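Cellulose binding protein (Clavibacter michiganensis, PDB 4JJO) is the expansin module of a longer, probably endoglucanase-type protein, binding polysaccharide and associated with loosening of plant cell walls. Local coordinates at residues P108-R113 with Q192-R197; Y10-G15 with R32-V37. All coordinates share one frame; numbering follows the deposited sequence.

Interaction 1 of 2, residues P108-R113 with Q192-R197; sequences PTVAIR and QRTASR
Ile112 and Gln192 form an antiparallel hydrogen-bonded pair, beside which Ala111 and Arg193 make a non-hydrogen-bonded pair with CA atoms 4.2 Å apart. In the first pair Gln192 N donates to Ile112 O at 2.8 Å, and Ile112 N returns a bond to Gln192 O. The bonding runs on beyond the regular strand residues, Ala111 and Arg193, for Val110 N reaches Ser196 O at 2.9 Å in a nearly straight bond (171° at the hydrogen). Val110 O is gripped twice from a single residue: Thr194 N approaches close to the carbonyl direction, whereas Thr194 OG1, 2.9 Å from Val110 O, lies 42° above the carbonyl plane. Thr194 OG1 also accepts from Ser196 N at 3.1 Å, an ST turn that ties the hydroxyl to the bend of its own segment. On 108-113, Thr109 OG1 stands between the backbone N and carbonyl carbon (chi1 61°) and donates to Thr194 O at 2.6 Å. Thr109 CG2 sits over one face of the Arg197 guanidinium, toward the rim, 3.6 Å from Arg197 NH2; Arg197 NH1 hydrogen-bonds to Gly107 O. In the antiparallel sheet of the expansin C-terminal domain, strand 191-193 is outermost and strand 111-114 lies between it and strand 124-128. Ile112 packs on Leu125 and Val127, while Leu181 of strand 178-184 touches Ile112, Thr194 and Ser196.

Interaction 2 of 2, residues Y10-G15 with R32-V37; sequences YSLGQG and RMYVAV
The double-psi beta-barrel domain of the expansin, related by sequence to lytic transglycosylases, brings Tyr10 against Tyr34 where the loop after strand 3-10 passes over the start of strand 34-38. The two rings form an offset edge-to-face pair: the edge of Tyr34 is directed at the face of Tyr10, with centroids 5.8 Å apart and planes at 89°. The offset is plain from the atoms, because Tyr34 CE1 meets the phenolic end of Tyr10, 3.6 Å from Tyr10 OH, and that OH lies near the plane of the Tyr34 ring. Ala36 CB, further along the strand, touches the Tyr10 ring, 4.0 Å from Tyr10 CE2. Leu12 adds apolar contact on Tyr34 as well, Leu12 CG lying 3.8 Å from Tyr34 CE1, and Val28, later in the same loop, touches both residues. The chi1 of Tyr34, 57°, places CG between the backbone N and carbonyl carbon, and the ring extends from there to the loop backbone. Tyr34 OH accepts a hydrogen bond from Leu12 N at 2.9 Å, with 172° at the hydrogen. The loop is further shaped by an ST turn, in which Gly13 N donates to Ser11 OG. Backbone hydrogen bonds join Tyr34 to Ser80 and Val35 to Ala66, so this strand is flanked by strands 76-80 and 59-69. At the hydroxyl end of the Tyr34 ring a water lies in the ring plane, 2.7 Å from Tyr34 OH, and donates to Gly13 O at 2.9 Å.

Interactions 1 and 2 belong to different domains and follow one another along the chain: residues 10-15 and 32-37 meet in the N-terminal barrel, and 108-113 meets 192-197 in the C-terminal sheet. Their centres are 23 Å apart and their nearest atoms about 11 Å, with no direct touch. The domains do meet nearby: Arg113, next to Ile112 on the strand of interaction 1, donates from NH1 to Ile18 O and touches Pro26, both in the long loop that joins the two segments of interaction 2. Pro29 of that loop also lies against Tyr34. The structure is the apo form, so neither contact is seen with a sugar.

Interaction 1 of 2, residues P108-R113 with Q192-R197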
loop_
_atom_site.group_PDB
_atom_site.type_symbol
_atom_site.label_atom_id
_atom_site.label_comp_id
_atom_site.label_asym_id
_atom_site.label_seq_id
_atom_site.Cartn_x
_atom_site.Cartn_y
_atom_site.Cartn_z
ATOM N N PRO A 108 3.643 8.808 -7.790
ATOM C CA PRO A 108 3.689 8.389 -9.194
ATOM C C PRO A 108 2.344 7.893 -9.710
ATOM O O PRO A 108 1.361 7.840 -8.972
ATOM C CB PRO A 108 4.721 7.253 -9.203
ATOM C CG PRO A 108 4.860 6.813 -7.802
ATOM C CD PRO A 108 4.394 7.906 -6.900
ATOM N N THR A 109 2.315 7.542 -10.987
ATOM C CA THR A 109 1.115 7.002 -11.610
ATOM C C THR A 109 0.849 5.599 -11.087
ATOM O O THR A 109 1.722 4.970 -10.488
ATOM C CB THR A 109 1.259 6.939 -13.136
ATOM O OG1 THR A 109 2.347 6.071 -13.481
ATOM C CG2 THR A 109 1.510 8.331 -13.707
ATOM N N VAL A 110 -0.365 5.116 -11.319
ATOM C CA VAL A 110 -0.757 3.783 -10.894
ATOM C C VAL A 110 0.075 2.727 -11.612
ATOM O O VAL A 110 0.385 2.863 -12.794
ATOM C CB VAL A 110 -2.251 3.538 -11.184
ATOM C CG1 VAL A 110 -2.624 2.086 -10.922
ATOM C CG2 VAL A 110 -3.109 4.475 -10.350
ATOM N N ALA A 111 0.454 1.687 -10.879
ATOM C CA ALA A 111 1.137 0.544 -11.471
ATOM C C ALA A 111 0.505 -0.744 -10.973
ATOM O O ALA A 111 -0.145 -0.766 -9.930
ATOM C CB ALA A 111 2.621 0.573 -11.142
ATOM N N ILE A 112 0.700 -1.812 -11.735
ATOM C CA ILE A 112 0.186 -3.124 -11.371
ATOM C C ILE A 112 1.324 -4.127 -11.403
ATOM O O ILE A 112 2.073 -4.184 -12.380
ATOM C CB ILE A 112 -0.894 -3.597 -12.361
ATOM C CG1 ILE A 112 -2.093 -2.645 -12.358
ATOM C CG2 ILE A 112 -1.337 -5.019 -12.040
ATOM C CD1 ILE A 112 -2.742 -2.466 -11.014
ATOM N N ARG A 113 1.463 -4.908 -10.337
ATOM C CA ARG A 113 2.396 -6.025 -10.345
ATOM C C ARG A 113 1.636 -7.332 -10.215
ATOM O O ARG A 113 0.944 -7.569 -9.223
ATOM C CB ARG A 113 3.431 -5.912 -9.221
ATOM C CG ARG A 113 4.369 -7.112 -9.170
ATOM C CD ARG A 113 5.569 -6.904 -8.261
ATOM N NE ARG A 113 5.190 -6.713 -6.864
ATOM C CZ ARG A 113 5.966 -7.008 -5.825
ATOM N NH1 ARG A 113 7.176 -7.520 -6.010
ATOM N NH2 ARG A 113 5.529 -6.796 -4.592
ATOM N N GLN A 192 4.300 -3.116 -13.799
ATOM C CA GLN A 192 3.770 -2.544 -15.030
ATOM C C GLN A 192 3.172 -1.174 -14.763
ATOM O O GLN A 192 2.052 -1.055 -14.268
ATOM C CB GLN A 192 2.707 -3.460 -15.635
ATOM C CG GLN A 192 3.246 -4.789 -16.129
ATOM C CD GLN A 192 2.179 -5.632 -16.795
ATOM O OE1 GLN A 192 1.699 -5.302 -17.880
ATOM N NE2 GLN A 192 1.791 -6.721 -16.141
ATOM N N ARG A 193 3.931 -0.142 -15.103
ATOM C CA ARG A 193 3.510 1.232 -14.874
ATOM C C ARG A 193 2.505 1.669 -15.928
ATOM O O ARG A 193 2.622 1.300 -17.094
ATOM C CB ARG A 193 4.734 2.144 -14.886
ATOM C CG ARG A 193 5.788 1.686 -13.903
ATOM C CD ARG A 193 7.000 2.579 -13.844
ATOM N NE ARG A 193 7.705 2.364 -12.585
ATOM C CZ ARG A 193 8.603 1.406 -12.372
ATOM N NH1 ARG A 193 8.941 0.562 -13.339
ATOM N NH2 ARG A 193 9.171 1.296 -11.181
ATOM N N THR A 194 1.508 2.445 -15.508
ATOM C CA THR A 194 0.507 2.966 -16.430
ATOM C C THR A 194 0.514 4.490 -16.428
ATOM O O THR A 194 1.253 5.122 -15.674
ATOM C CB THR A 194 -0.919 2.488 -16.076
ATOM O OG1 THR A 194 -1.458 3.293 -15.016
ATOM C CG2 THR A 194 -0.916 1.025 -15.666
ATOM N N ALA A 195 -0.322 5.069 -17.279
ATOM C CA ALA A 195 -0.439 6.515 -17.378
ATOM C C ALA A 195 -1.534 7.042 -16.456
ATOM O O ALA A 195 -1.717 8.252 -16.328
ATOM C CB ALA A 195 -0.738 6.906 -18.809
ATOM N N SER A 196 -2.252 6.130 -15.810
ATOM C CA SER A 196 -3.457 6.491 -15.070
ATOM C C SER A 196 -3.190 7.036 -13.670
ATOM O O SER A 196 -2.246 6.632 -12.990
ATOM C CB SER A 196 -4.401 5.290 -14.985
ATOM O OG SER A 196 -4.916 4.976 -16.266
ATOM N N ARG A 197 -4.047 7.965 -13.263
ATOM C CA ARG A 197 -4.015 8.563 -11.934
ATOM C C ARG A 197 -5.443 8.708 -11.429
ATOM O O ARG A 197 -6.365 8.909 -12.215
ATOM C CB ARG A 197 -3.370 9.948 -11.983
ATOM C CG ARG A 197 -1.861 9.950 -12.141
ATOM C CD ARG A 197 -1.330 11.375 -12.193
ATOM N NE ARG A 197 0.101 11.422 -12.476
ATOM C CZ ARG A 197 1.056 11.297 -11.559
ATOM N NH1 ARG A 197 0.744 11.112 -10.284
ATOM N NH2 ARG A 197 2.332 11.356 -11.919
#

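Interaction 2 of 2, residues Y10-G15 with R32-V37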
loop_
_atom_site.group_PDB
_atom_site.type_symbol
_atom_site.label_atom_id
_atom_site.label_comp_id
_atom_site.label_asym_id
_atom_site.label_seq_id
_atom_site.Cartn_x
_atom_site.Cartn_y
_atom_site.Cartn_z
ATOM N N TYR A 10 11.336 0.449 14.410
ATOM C CA TYR A 10 11.828 -0.850 13.976
ATOM C C TYR A 10 12.442 -0.690 12.591
ATOM O O TYR A 10 12.475 0.415 12.044
ATOM C CB TYR A 10 10.695 -1.877 13.945
ATOM C CG TYR A 10 9.912 -1.903 12.652
ATOM C CD1 TYR A 10 9.892 -3.039 11.856
ATOM C CD2 TYR A 10 9.195 -0.794 12.229
ATOM C CE1 TYR A 10 9.177 -3.073 10.678
ATOM C CE2 TYR A 10 8.481 -0.816 11.051
ATOM C CZ TYR A 10 8.475 -1.958 10.280
ATOM O OH TYR A 10 7.762 -1.993 9.105
ATOM N N SER A 11 12.939 -1.782 12.022
ATOM C CA SER A 11 13.549 -1.718 10.701
ATOM C C SER A 11 13.258 -2.954 9.863
ATOM O O SER A 11 13.341 -4.082 10.348
ATOM C CB SER A 11 15.062 -1.540 10.823
ATOM O OG SER A 11 15.615 -1.106 9.592
ATOM N N LEU A 12 12.915 -2.727 8.599
ATOM C CA LEU A 12 12.834 -3.797 7.614
ATOM C C LEU A 12 14.204 -4.015 6.984
ATOM O O LEU A 12 14.395 -4.932 6.182
ATOM C CB LEU A 12 11.818 -3.441 6.528
ATOM C CG LEU A 12 10.355 -3.421 6.967
ATOM C CD1 LEU A 12 9.469 -2.948 5.829
ATOM C CD2 LEU A 12 9.932 -4.798 7.444
ATOM N N GLY A 13 15.155 -3.163 7.356
ATOM C CA GLY A 13 16.494 -3.206 6.804
ATOM C C GLY A 13 16.514 -2.936 5.314
ATOM O O GLY A 13 15.712 -2.155 4.798
ATOM N N GLN A 14 17.445 -3.586 4.626
ATOM C CA GLN A 14 17.606 -3.432 3.190
ATOM C C GLN A 14 16.371 -3.919 2.447
ATOM O O GLN A 14 15.978 -3.342 1.434
ATOM C CB GLN A 14 18.826 -4.224 2.721
ATOM C CG GLN A 14 19.144 -4.061 1.254
ATOM C CD GLN A 14 20.450 -4.715 0.859
ATOM O OE1 GLN A 14 21.117 -4.270 -0.072
ATOM N NE2 GLN A 14 20.815 -5.789 1.554
ATOM N N GLY A 15 15.765 -4.987 2.950
ATOM C CA GLY A 15 14.623 -5.589 2.291
ATOM C C GLY A 15 15.039 -6.361 1.055
ATOM O O GLY A 15 16.213 -6.382 0.684
ATOM N N ARG A 32 13.180 5.629 3.006
ATOM C CA ARG A 32 13.156 4.876 4.257
ATOM C C ARG A 32 12.093 5.397 5.214
ATOM O O ARG A 32 12.191 5.206 6.426
ATOM C CB ARG A 32 14.527 4.912 4.936
ATOM C CG ARG A 32 15.615 4.230 4.135
ATOM C CD ARG A 32 15.130 2.875 3.682
ATOM N NE ARG A 32 16.187 2.042 3.117
ATOM C CZ ARG A 32 16.133 1.463 1.919
ATOM N NH1 ARG A 32 15.078 1.619 1.134
ATOM N NH2 ARG A 32 17.145 0.722 1.498
ATOM N N MET A 33 11.074 6.045 4.664
ATOM C CA MET A 33 9.988 6.586 5.471
ATOM C C MET A 33 8.772 5.679 5.355
ATOM O O MET A 33 7.989 5.779 4.409
ATOM C CB MET A 33 9.641 8.004 5.023
ATOM C CG MET A 33 10.783 8.998 5.183
ATOM S SD MET A 33 11.296 9.211 6.900
ATOM C CE MET A 33 12.719 10.277 6.705
ATOM N N TYR A 34 8.633 4.783 6.323
ATOM C CA TYR A 34 7.537 3.825 6.326
ATOM C C TYR A 34 7.110 3.531 7.753
ATOM O O TYR A 34 7.741 3.995 8.703
ATOM C CB TYR A 34 7.946 2.534 5.617
ATOM C CG TYR A 34 9.178 1.868 6.188
ATOM C CD1 TYR A 34 9.075 0.931 7.204
ATOM C CD2 TYR A 34 10.442 2.165 5.697
ATOM C CE1 TYR A 34 10.199 0.316 7.723
ATOM C CE2 TYR A 34 11.569 1.555 6.206
ATOM C CZ TYR A 34 11.441 0.631 7.217
ATOM O OH TYR A 34 12.565 0.024 7.729
ATOM N N VAL A 35 6.043 2.756 7.903
ATOM C CA VAL A 35 5.463 2.521 9.217
ATOM C C VAL A 35 4.672 1.223 9.252
ATOM O O VAL A 35 4.099 0.803 8.245
ATOM C CB VAL A 35 4.528 3.684 9.610
ATOM C CG1 VAL A 35 3.364 3.779 8.635
ATOM C CG2 VAL A 35 4.030 3.522 11.037
ATOM N N ALA A 36 4.664 0.585 10.419
ATOM C CA ALA A 36 3.798 -0.552 10.678
ATOM C C ALA A 36 2.669 -0.085 11.584
ATOM O O ALA A 36 2.906 0.588 12.587
ATOM C CB ALA A 36 4.573 -1.670 11.336
ATOM N N VAL A 37 1.440 -0.438 11.227
ATOM C CA VAL A 37 0.275 0.038 11.961
ATOM C C VAL A 37 -0.447 -1.103 12.665
ATOM O O VAL A 37 -0.300 -2.266 12.296
ATOM C CB VAL A 37 -0.716 0.766 11.031
ATOM C CG1 VAL A 37 -0.081 2.028 10.461
ATOM C CG2 VAL A 37 -1.188 -0.155 9.913
HETATM O O HOH W 1 14.837 0.123 6.323
HETATM O O HOH W 2 16.540 -1.334 0.047
#